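Local coordinates for protein imidazolonepropionase (Unidentified, PDB 2Q09) that hydrolyses the ring carbon-nitrogen bond of 4-imidazolone-5-propanoate to give N-formimidoyl-L-glutamate, the third step of histidine degradation, at residues 189-194 and 225-230; 254-259 and 274-279; 300-305 and 310-315. One frame throughout, in Å; residues are numbered along the deposited sequence.

Contact 1: 189-194 and 225-230; sequences SWVETI and TEQVYL
Val191 and Ile194, three residues apart on helix 187-204, meet Gln227 and Val228 of helix 222-234; the atoms that touch are all carbons, and no hydrogen bond crosses between the helices. At Val191 the CB points to the partner helix, and CG1, set anti to the backbone N (chi1 175°), comes up against Gln227 CB at 3.8 Å. The two side chains cross at about a right angle, and it is the aliphatic base of the glutamine that is met; farther out its chain turns about the CB-CG bond (chi2 -56°), at the exposed margin. One turn on, Ile194, whose CG1 lies over one face of the Trp190 ring of its own helix, offers its short branch, CG2, to Val228 CG2 at 4.4 Å, a looser touch in the buried part. The nearest backbone approach is Val191 CA to Val228 CA, 7.2 Å. Beneath, Val228 also rests on Val211 and Val213 of strand 210-213. Neighbouring helices packed side by side outside a barrel strand are the arrangement of the outer layer of a TIM barrel, the fold of the amidohydrolase family.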
loop_
_atom_site.group_PDB
_atom_site.type_symbol
_atom_site.label_atom_id
_atom_site.label_comp_id
_atom_site.label_asym_id
_atom_site.label_seq_id
_atom_site.Cartn_x
_atom_site.Cartn_y
_atom_site.Cartn_z
ATOM N N SER A 189 25.405 14.427 -1.244
ATOM C CA SER A 189 26.059 13.882 -0.070
ATOM C C SER A 189 25.039 13.020 0.668
ATOM O O SER A 189 25.380 11.979 1.233
ATOM C CB SER A 189 26.555 15.019 0.825
ATOM O OG SER A 189 27.533 14.553 1.736
ATOM N N TRP A 190 23.783 13.458 0.645
ATOM C CA TRP A 190 22.705 12.725 1.301
ATOM C C TRP A 190 22.480 11.424 0.535
ATOM O O TRP A 190 22.260 10.372 1.126
ATOM C CB TRP A 190 21.425 13.576 1.319
ATOM C CG TRP A 190 20.207 12.847 1.810
ATOM C CD1 TRP A 190 19.007 12.735 1.166
ATOM C CD2 TRP A 190 20.074 12.119 3.041
ATOM N NE1 TRP A 190 18.134 11.978 1.917
ATOM C CE2 TRP A 190 18.763 11.589 3.070
ATOM C CE3 TRP A 190 20.935 11.863 4.122
ATOM C CZ2 TRP A 190 18.288 10.819 4.138
ATOM C CZ3 TRP A 190 20.461 11.092 5.187
ATOM C CH2 TRP A 190 19.148 10.581 5.183
ATOM N N VAL A 191 22.540 11.494 -0.789
ATOM C CA VAL A 191 22.360 10.305 -1.607
ATOM C C VAL A 191 23.458 9.288 -1.284
ATOM O O VAL A 191 23.187 8.090 -1.183
ATOM C CB VAL A 191 22.386 10.649 -3.116
ATOM C CG1 VAL A 191 22.320 9.371 -3.943
ATOM C CG2 VAL A 191 21.207 11.552 -3.457
ATOM N N GLU A 192 24.692 9.758 -1.109
ATOM C CA GLU A 192 25.785 8.846 -0.775
ATOM C C GLU A 192 25.525 8.145 0.555
ATOM O O GLU A 192 25.798 6.958 0.709
ATOM C CB GLU A 192 27.117 9.594 -0.690
ATOM C CG GLU A 192 27.909 9.616 -1.992
ATOM C CD GLU A 192 29.312 10.171 -1.815
ATOM O OE1 GLU A 192 30.091 10.138 -2.788
ATOM O OE2 GLU A 192 29.633 10.643 -0.703
ATOM N N THR A 193 25.002 8.893 1.518
ATOM C CA THR A 193 24.702 8.349 2.837
ATOM C C THR A 193 23.691 7.209 2.752
ATOM O O THR A 193 23.857 6.166 3.387
ATOM C CB THR A 193 24.134 9.439 3.759
ATOM O OG1 THR A 193 25.138 10.430 3.997
ATOM C CG2 THR A 193 23.686 8.831 5.089
ATOM N N ILE A 194 22.638 7.423 1.968
ATOM C CA ILE A 194 21.592 6.424 1.781
ATOM C C ILE A 194 22.178 5.160 1.168
ATOM O O ILE A 194 21.928 4.049 1.635
ATOM C CB ILE A 194 20.477 6.950 0.828
ATOM C CG1 ILE A 194 19.797 8.180 1.437
ATOM C CG2 ILE A 194 19.447 5.864 0.571
ATOM C CD1 ILE A 194 18.761 8.822 0.525
ATOM N N THR A 225 18.171 9.220 -8.327
ATOM C CA THR A 225 17.262 8.098 -8.132
ATOM C C THR A 225 17.957 6.818 -8.580
ATOM O O THR A 225 17.833 5.776 -7.944
ATOM C CB THR A 225 15.957 8.281 -8.951
ATOM O OG1 THR A 225 15.254 9.445 -8.489
ATOM C CG2 THR A 225 15.060 7.062 -8.803
ATOM N N GLU A 226 18.704 6.907 -9.674
ATOM C CA GLU A 226 19.411 5.748 -10.191
ATOM C C GLU A 226 20.462 5.248 -9.211
ATOM O O GLU A 226 20.667 4.045 -9.079
ATOM C CB GLU A 226 20.076 6.092 -11.517
ATOM C CG GLU A 226 21.020 5.028 -12.016
ATOM C CD GLU A 226 21.582 5.363 -13.374
ATOM O OE1 GLU A 226 22.075 6.497 -13.547
ATOM O OE2 GLU A 226 21.536 4.494 -14.264
ATOM N N GLN A 227 21.129 6.175 -8.530
ATOM C CA GLN A 227 22.150 5.814 -7.555
ATOM C C GLN A 227 21.539 4.957 -6.453
ATOM O O GLN A 227 22.130 3.973 -6.013
ATOM C CB GLN A 227 22.772 7.078 -6.955
ATOM C CG GLN A 227 23.717 7.810 -7.897
ATOM C CD GLN A 227 24.833 6.918 -8.394
ATOM O OE1 GLN A 227 24.804 6.439 -9.525
ATOM N NE2 GLN A 227 25.817 6.673 -7.542
ATOM N N VAL A 228 20.347 5.333 -6.005
ATOM C CA VAL A 228 19.664 4.583 -4.962
ATOM C C VAL A 228 19.309 3.170 -5.410
ATOM O O VAL A 228 19.651 2.208 -4.729
ATOM C CB VAL A 228 18.382 5.307 -4.507
ATOM C CG1 VAL A 228 17.533 4.374 -3.652
ATOM C CG2 VAL A 228 18.747 6.552 -3.713
ATOM N N TYR A 229 18.626 3.041 -6.545
ATOM C CA TYR A 229 18.244 1.721 -7.049
ATOM C C TYR A 229 19.452 0.803 -7.201
ATOM O O TYR A 229 19.347 -0.411 -7.018
ATOM C CB TYR A 229 17.515 1.840 -8.395
ATOM C CG TYR A 229 16.149 2.489 -8.304
ATOM C CD1 TYR A 229 15.523 2.673 -7.075
ATOM C CD2 TYR A 229 15.476 2.903 -9.453
ATOM C CE1 TYR A 229 14.259 3.253 -6.989
ATOM C CE2 TYR A 229 14.216 3.485 -9.377
ATOM C CZ TYR A 229 13.613 3.657 -8.144
ATOM O OH TYR A 229 12.366 4.238 -8.060
ATOM N N LEU A 230 20.595 1.386 -7.542
ATOM C CA LEU A 230 21.818 0.604 -7.703
ATOM C C LEU A 230 22.225 -0.024 -6.377
ATOM O O LEU A 230 22.597 -1.196 -6.317
ATOM C CB LEU A 230 22.949 1.491 -8.219
ATOM C CG LEU A 230 22.886 1.801 -9.713
ATOM C CD1 LEU A 230 23.966 2.805 -10.074
ATOM C CD2 LEU A 230 23.067 0.515 -10.505
#

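Contact 2: 254-259 and 274-279; sequences LAANFG and IQALAH
Ala256 sets its methyl group against two consecutive residues of the facing helix, Ala276 and Leu277. Its CB lies 3.9 Å from Ala276 CB, the two methyls directed at each other's helices, and the Ala276 carbonyl oxygen borders the same methyl. Leu277 CD2 also reaches Ala256 CB, at 4.0 Å. Leu277 does not aim its CB at the first helix; its CG stands beside the backbone N (chi1 -57°), and the branch beyond brings CD2 back across the gap. The contact is therefore carried by three apolar side chains, two of them single methyls, and no hydrogen bond spans it. Such small groups let the backbones come close, with Ala256 CA 5.8 Å from Leu277 CA.

Ala256 sits near the end of helix 251-257, which closes in a Schellman motif: Gly259, with positive phi, is the C-prime residue, Gly259 N bonds to Ala256 O at 3.1 Å, and Ala260 N bonds back to Ala255 O. Phe258, beyond the contact, meets Leu254 O with its ring edge, in plane, and makes an edge-to-face ring contact with Tyr229 of helix 222-234. A weak hydrogen bond from Arg280 NH1 to Asn257 O adds a polar link between the ends of the two helices.

Below the pair runs strand 262-265, where Val263 is touched by both Ala255 and Leu277, so that one barrel strand underlies both helices. Leu277 also packs on Val282, just ahead of strand 283-286, while Leu254 leans the other way on Leu222 and Thr225. Helix 251-257 is thus held between helix 222-234 and helix 271-280 on the outside of the barrel.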
loop_
_atom_site.group_PDB
_atom_site.type_symbol
_atom_site.label_atom_id
_atom_site.label_comp_id
_atom_site.label_asym_id
_atom_site.label_seq_id
_atom_site.Cartn_x
_atom_site.Cartn_y
_atom_site.Cartn_z
ATOM N N LEU A 254 12.847 4.612 -15.750
ATOM C CA LEU A 254 14.046 4.186 -15.039
ATOM C C LEU A 254 13.678 3.041 -14.101
ATOM O O LEU A 254 14.343 2.001 -14.067
ATOM C CB LEU A 254 14.621 5.352 -14.233
ATOM C CG LEU A 254 15.776 5.030 -13.280
ATOM C CD1 LEU A 254 16.991 4.543 -14.063
ATOM C CD2 LEU A 254 16.120 6.277 -12.481
ATOM N N ALA A 255 12.607 3.241 -13.341
ATOM C CA ALA A 255 12.134 2.233 -12.405
ATOM C C ALA A 255 11.814 0.938 -13.140
ATOM O O ALA A 255 12.154 -0.152 -12.674
ATOM C CB ALA A 255 10.896 2.744 -11.666
ATOM N N ALA A 256 11.165 1.056 -14.295
ATOM C CA ALA A 256 10.818 -0.121 -15.080
ATOM C C ALA A 256 12.079 -0.866 -15.518
ATOM O O ALA A 256 12.095 -2.095 -15.575
ATOM C CB ALA A 256 9.992 0.283 -16.302
ATOM N N ASN A 257 13.139 -0.124 -15.828
ATOM C CA ASN A 257 14.389 -0.741 -16.258
ATOM C C ASN A 257 15.109 -1.428 -15.109
ATOM O O ASN A 257 15.994 -2.252 -15.323
ATOM C CB ASN A 257 15.312 0.298 -16.894
ATOM C CG ASN A 257 14.791 0.797 -18.225
ATOM O OD1 ASN A 257 14.186 0.044 -18.989
ATOM N ND2 ASN A 257 15.033 2.068 -18.522
ATOM N N PHE A 258 14.719 -1.087 -13.888
ATOM C CA PHE A 258 15.306 -1.674 -12.693
ATOM C C PHE A 258 14.409 -2.774 -12.141
ATOM O O PHE A 258 14.677 -3.326 -11.076
ATOM C CB PHE A 258 15.528 -0.591 -11.630
ATOM C CG PHE A 258 16.914 -0.004 -11.640
ATOM C CD1 PHE A 258 17.965 -0.660 -11.007
ATOM C CD2 PHE A 258 17.173 1.196 -12.294
ATOM C CE1 PHE A 258 19.253 -0.135 -11.027
ATOM C CE2 PHE A 258 18.463 1.731 -12.322
ATOM C CZ PHE A 258 19.504 1.061 -11.681
ATOM N N GLY A 259 13.342 -3.091 -12.873
ATOM C CA GLY A 259 12.428 -4.127 -12.430
ATOM C C GLY A 259 11.636 -3.721 -11.196
ATOM O O GLY A 259 11.398 -4.539 -10.305
ATOM N N ILE A 274 4.436 4.277 -20.127
ATOM C CA ILE A 274 3.396 3.260 -20.073
ATOM C C ILE A 274 3.859 2.010 -20.812
ATOM O O ILE A 274 3.642 0.890 -20.346
ATOM C CB ILE A 274 2.079 3.781 -20.693
ATOM C CG1 ILE A 274 1.505 4.895 -19.809
ATOM C CG2 ILE A 274 1.082 2.641 -20.850
ATOM C CD1 ILE A 274 0.189 5.457 -20.295
ATOM N N GLN A 275 4.510 2.210 -21.951
ATOM C CA GLN A 275 5.013 1.096 -22.743
ATOM C C GLN A 275 6.068 0.327 -21.951
ATOM O O GLN A 275 6.134 -0.897 -22.017
ATOM C CB GLN A 275 5.622 1.602 -24.058
ATOM C CG GLN A 275 4.690 2.459 -24.908
ATOM C CD GLN A 275 3.258 1.954 -24.923
ATOM O OE1 GLN A 275 3.006 0.750 -24.977
ATOM N NE2 GLN A 275 2.310 2.883 -24.894
ATOM N N ALA A 276 6.888 1.056 -21.196
ATOM C CA ALA A 276 7.936 0.442 -20.391
ATOM C C ALA A 276 7.313 -0.371 -19.270
ATOM O O ALA A 276 7.750 -1.485 -18.986
ATOM C CB ALA A 276 8.849 1.517 -19.811
ATOM N N LEU A 277 6.297 0.192 -18.621
ATOM C CA LEU A 277 5.625 -0.507 -17.535
ATOM C C LEU A 277 5.000 -1.804 -18.035
ATOM O O LEU A 277 5.132 -2.845 -17.400
ATOM C CB LEU A 277 4.543 0.384 -16.908
ATOM C CG LEU A 277 5.012 1.745 -16.376
ATOM C CD1 LEU A 277 3.923 2.347 -15.501
ATOM C CD2 LEU A 277 6.294 1.579 -15.574
ATOM N N ALA A 278 4.317 -1.735 -19.171
ATOM C CA ALA A 278 3.663 -2.905 -19.750
ATOM C C ALA A 278 4.663 -4.019 -20.034
ATOM O O ALA A 278 4.406 -5.186 -19.758
ATOM C CB ALA A 278 2.942 -2.517 -21.042
ATOM N N HIS A 279 5.811 -3.636 -20.575
ATOM C CA HIS A 279 6.855 -4.588 -20.922
ATOM C C HIS A 279 7.565 -5.225 -19.728
ATOM O O HIS A 279 7.880 -6.414 -19.756
ATOM C CB HIS A 279 7.887 -3.902 -21.816
ATOM C CG HIS A 279 8.987 -4.811 -22.257
ATOM N ND1 HIS A 279 8.767 -5.897 -23.079
ATOM C CD2 HIS A 279 10.311 -4.812 -21.975
ATOM C CE1 HIS A 279 9.910 -6.528 -23.282
ATOM N NE2 HIS A 279 10.863 -5.892 -22.622
#

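Contact 3: 300-305 and 310-315; sequences PPVVAL and VPMAVS
Leu305 lies between Val310 and Met312, a residue present as selenomethionine, and its atoms divide between the two. Its CB meets the selenium, SE of Met312, at 4.1 Å. From there CG stands beside the backbone N (chi1 -74°), and the two methyls part: CD1 stays by SE, also at 4.1 Å, whereas CD2 turns to Val310, 3.9 Å from its CB and close to CG1 as well. The selenium has a further neighbour one helical turn back, where Val302 CG1 approaches SE at 4.0 Å with the two side chains at about a right angle. The Met312 chain runs extended about CB-CG (chi2 176°), which carries SE out from the strand to the helix, and bends only at the last torsion. The backbone closes the other end of the contact: Val310 N donates to Leu305 O at 3.0 Å, with an N-H...O angle of 151°, across the short turn by which the chain passes from helix 302-307 toward strand 312-314. All four touching residues are buried. Around them, Ile274 of helix 271-280 covers Leu305, and Val310 rests on Ala278 of that helix. Phe339 of helix 328-339 lies against Val302, while Pro311 and Ala313 pair through their backbones with Ala284 of strand 283-286, the parallel neighbour of strand 312-314 in the barrel wall.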
loop_
_atom_site.group_PDB
_atom_site.type_symbol
_atom_site.label_atom_id
_atom_site.label_comp_id
_atom_site.label_asym_id
_atom_site.label_seq_id
_atom_site.Cartn_x
_atom_site.Cartn_y
_atom_site.Cartn_z
ATOM N N PRO A 300 -4.262 10.946 -13.718
ATOM C CA PRO A 300 -3.309 9.923 -14.161
ATOM C C PRO A 300 -3.884 9.356 -15.463
ATOM O O PRO A 300 -5.095 9.346 -15.658
ATOM C CB PRO A 300 -3.343 8.893 -13.033
ATOM C CG PRO A 300 -3.730 9.687 -11.837
ATOM C CD PRO A 300 -4.816 10.605 -12.402
ATOM N N PRO A 301 -3.025 8.907 -16.387
ATOM C CA PRO A 301 -3.493 8.355 -17.664
ATOM C C PRO A 301 -4.154 6.976 -17.560
ATOM O O PRO A 301 -3.678 5.990 -18.138
ATOM C CB PRO A 301 -2.215 8.325 -18.504
ATOM C CG PRO A 301 -1.187 7.945 -17.478
ATOM C CD PRO A 301 -1.557 8.830 -16.298
ATOM N N VAL A 302 -5.268 6.926 -16.838
ATOM C CA VAL A 302 -6.012 5.677 -16.624
ATOM C C VAL A 302 -6.428 4.991 -17.930
ATOM O O VAL A 302 -6.203 3.793 -18.119
ATOM C CB VAL A 302 -7.282 5.925 -15.770
ATOM C CG1 VAL A 302 -8.153 4.685 -15.734
ATOM C CG2 VAL A 302 -6.877 6.317 -14.357
ATOM N N VAL A 303 -7.042 5.750 -18.830
ATOM C CA VAL A 303 -7.479 5.179 -20.098
ATOM C C VAL A 303 -6.305 4.533 -20.837
ATOM O O VAL A 303 -6.401 3.401 -21.294
ATOM C CB VAL A 303 -8.133 6.257 -20.999
ATOM C CG1 VAL A 303 -8.432 5.686 -22.374
ATOM C CG2 VAL A 303 -9.417 6.749 -20.352
ATOM N N ALA A 304 -5.195 5.254 -20.944
ATOM C CA ALA A 304 -4.016 4.723 -21.628
ATOM C C ALA A 304 -3.434 3.502 -20.915
ATOM O O ALA A 304 -3.006 2.543 -21.565
ATOM C CB ALA A 304 -2.953 5.808 -21.769
ATOM N N LEU A 305 -3.410 3.534 -19.587
ATOM C CA LEU A 305 -2.890 2.401 -18.825
ATOM C C LEU A 305 -3.755 1.176 -19.094
ATOM O O LEU A 305 -3.250 0.061 -19.213
ATOM C CB LEU A 305 -2.892 2.706 -17.326
ATOM C CG LEU A 305 -1.826 3.681 -16.823
ATOM C CD1 LEU A 305 -2.113 4.018 -15.357
ATOM C CD2 LEU A 305 -0.430 3.059 -16.967
ATOM N N VAL A 310 -1.763 -2.371 -18.394
ATOM C CA VAL A 310 -0.950 -2.230 -17.188
ATOM C C VAL A 310 -1.857 -2.373 -15.972
ATOM O O VAL A 310 -2.827 -1.632 -15.822
ATOM C CB VAL A 310 -0.250 -0.860 -17.134
ATOM C CG1 VAL A 310 0.501 -0.701 -15.812
ATOM C CG2 VAL A 310 0.725 -0.732 -18.290
ATOM N N PRO A 311 -1.567 -3.347 -15.096
ATOM C CA PRO A 311 -2.393 -3.542 -13.900
ATOM C C PRO A 311 -2.318 -2.321 -12.987
ATOM O O PRO A 311 -1.246 -1.768 -12.760
ATOM C CB PRO A 311 -1.793 -4.790 -13.268
ATOM C CG PRO A 311 -0.356 -4.735 -13.691
ATOM C CD PRO A 311 -0.454 -4.309 -15.136
HETATM N N MSE A 312 -3.465 -1.886 -12.480
HETATM C CA MSE A 312 -3.503 -0.711 -11.622
HETATM C C MSE A 312 -3.937 -1.050 -10.206
HETATM O O MSE A 312 -5.025 -1.602 -9.982
HETATM C CB MSE A 312 -4.459 0.339 -12.199
HETATM C CG MSE A 312 -4.173 0.736 -13.651
HETATM SE SE MSE A 312 -5.527 1.983 -14.281
HETATM C CE MSE A 312 -6.982 0.764 -14.526
ATOM N N ALA A 313 -3.077 -0.735 -9.250
ATOM C CA ALA A 313 -3.405 -0.966 -7.856
ATOM C C ALA A 313 -3.978 0.346 -7.331
ATOM O O ALA A 313 -3.764 1.403 -7.928
ATOM C CB ALA A 313 -2.145 -1.350 -7.065
ATOM N N VAL A 314 -4.723 0.270 -6.235
ATOM C CA VAL A 314 -5.297 1.458 -5.615
ATOM C C VAL A 314 -4.869 1.426 -4.150
ATOM O O VAL A 314 -4.964 0.376 -3.503
ATOM C CB VAL A 314 -6.838 1.457 -5.683
ATOM C CG1 VAL A 314 -7.391 2.606 -4.843
ATOM C CG2 VAL A 314 -7.302 1.607 -7.131
ATOM N N SER A 315 -4.400 2.561 -3.631
ATOM C CA SER A 315 -3.948 2.620 -2.245
ATOM C C SER A 315 -4.330 3.948 -1.588
ATOM O O SER A 315 -4.591 4.928 -2.276
ATOM C CB SER A 315 -2.429 2.421 -2.188
ATOM O OG SER A 315 -1.981 2.382 -0.838
#

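The three contacts follow one another along the chain without overlap, all within the TIM barrel. Contacts 1 and 2 join helices of the outer layer; contact 3 joins helix 302-307 to a strand of the barrel wall. Centres of contacts 1 and 2 are about 20 Å apart, and those of contacts 2 and 3 about 14 Å, each pair touching directly: Leu230 CD2 packs on Phe258 CZ at 3.8 Å, and Ile274 CD1 on Ala304 CB at 3.5 Å. Contacts 1 and 3, about 28 Å apart between centres, do not touch. Contact 2 thus bridges contacts 1 and 3. The iron ligand His242 lies on strand 238-243, and Asp317 follows strand 312-314.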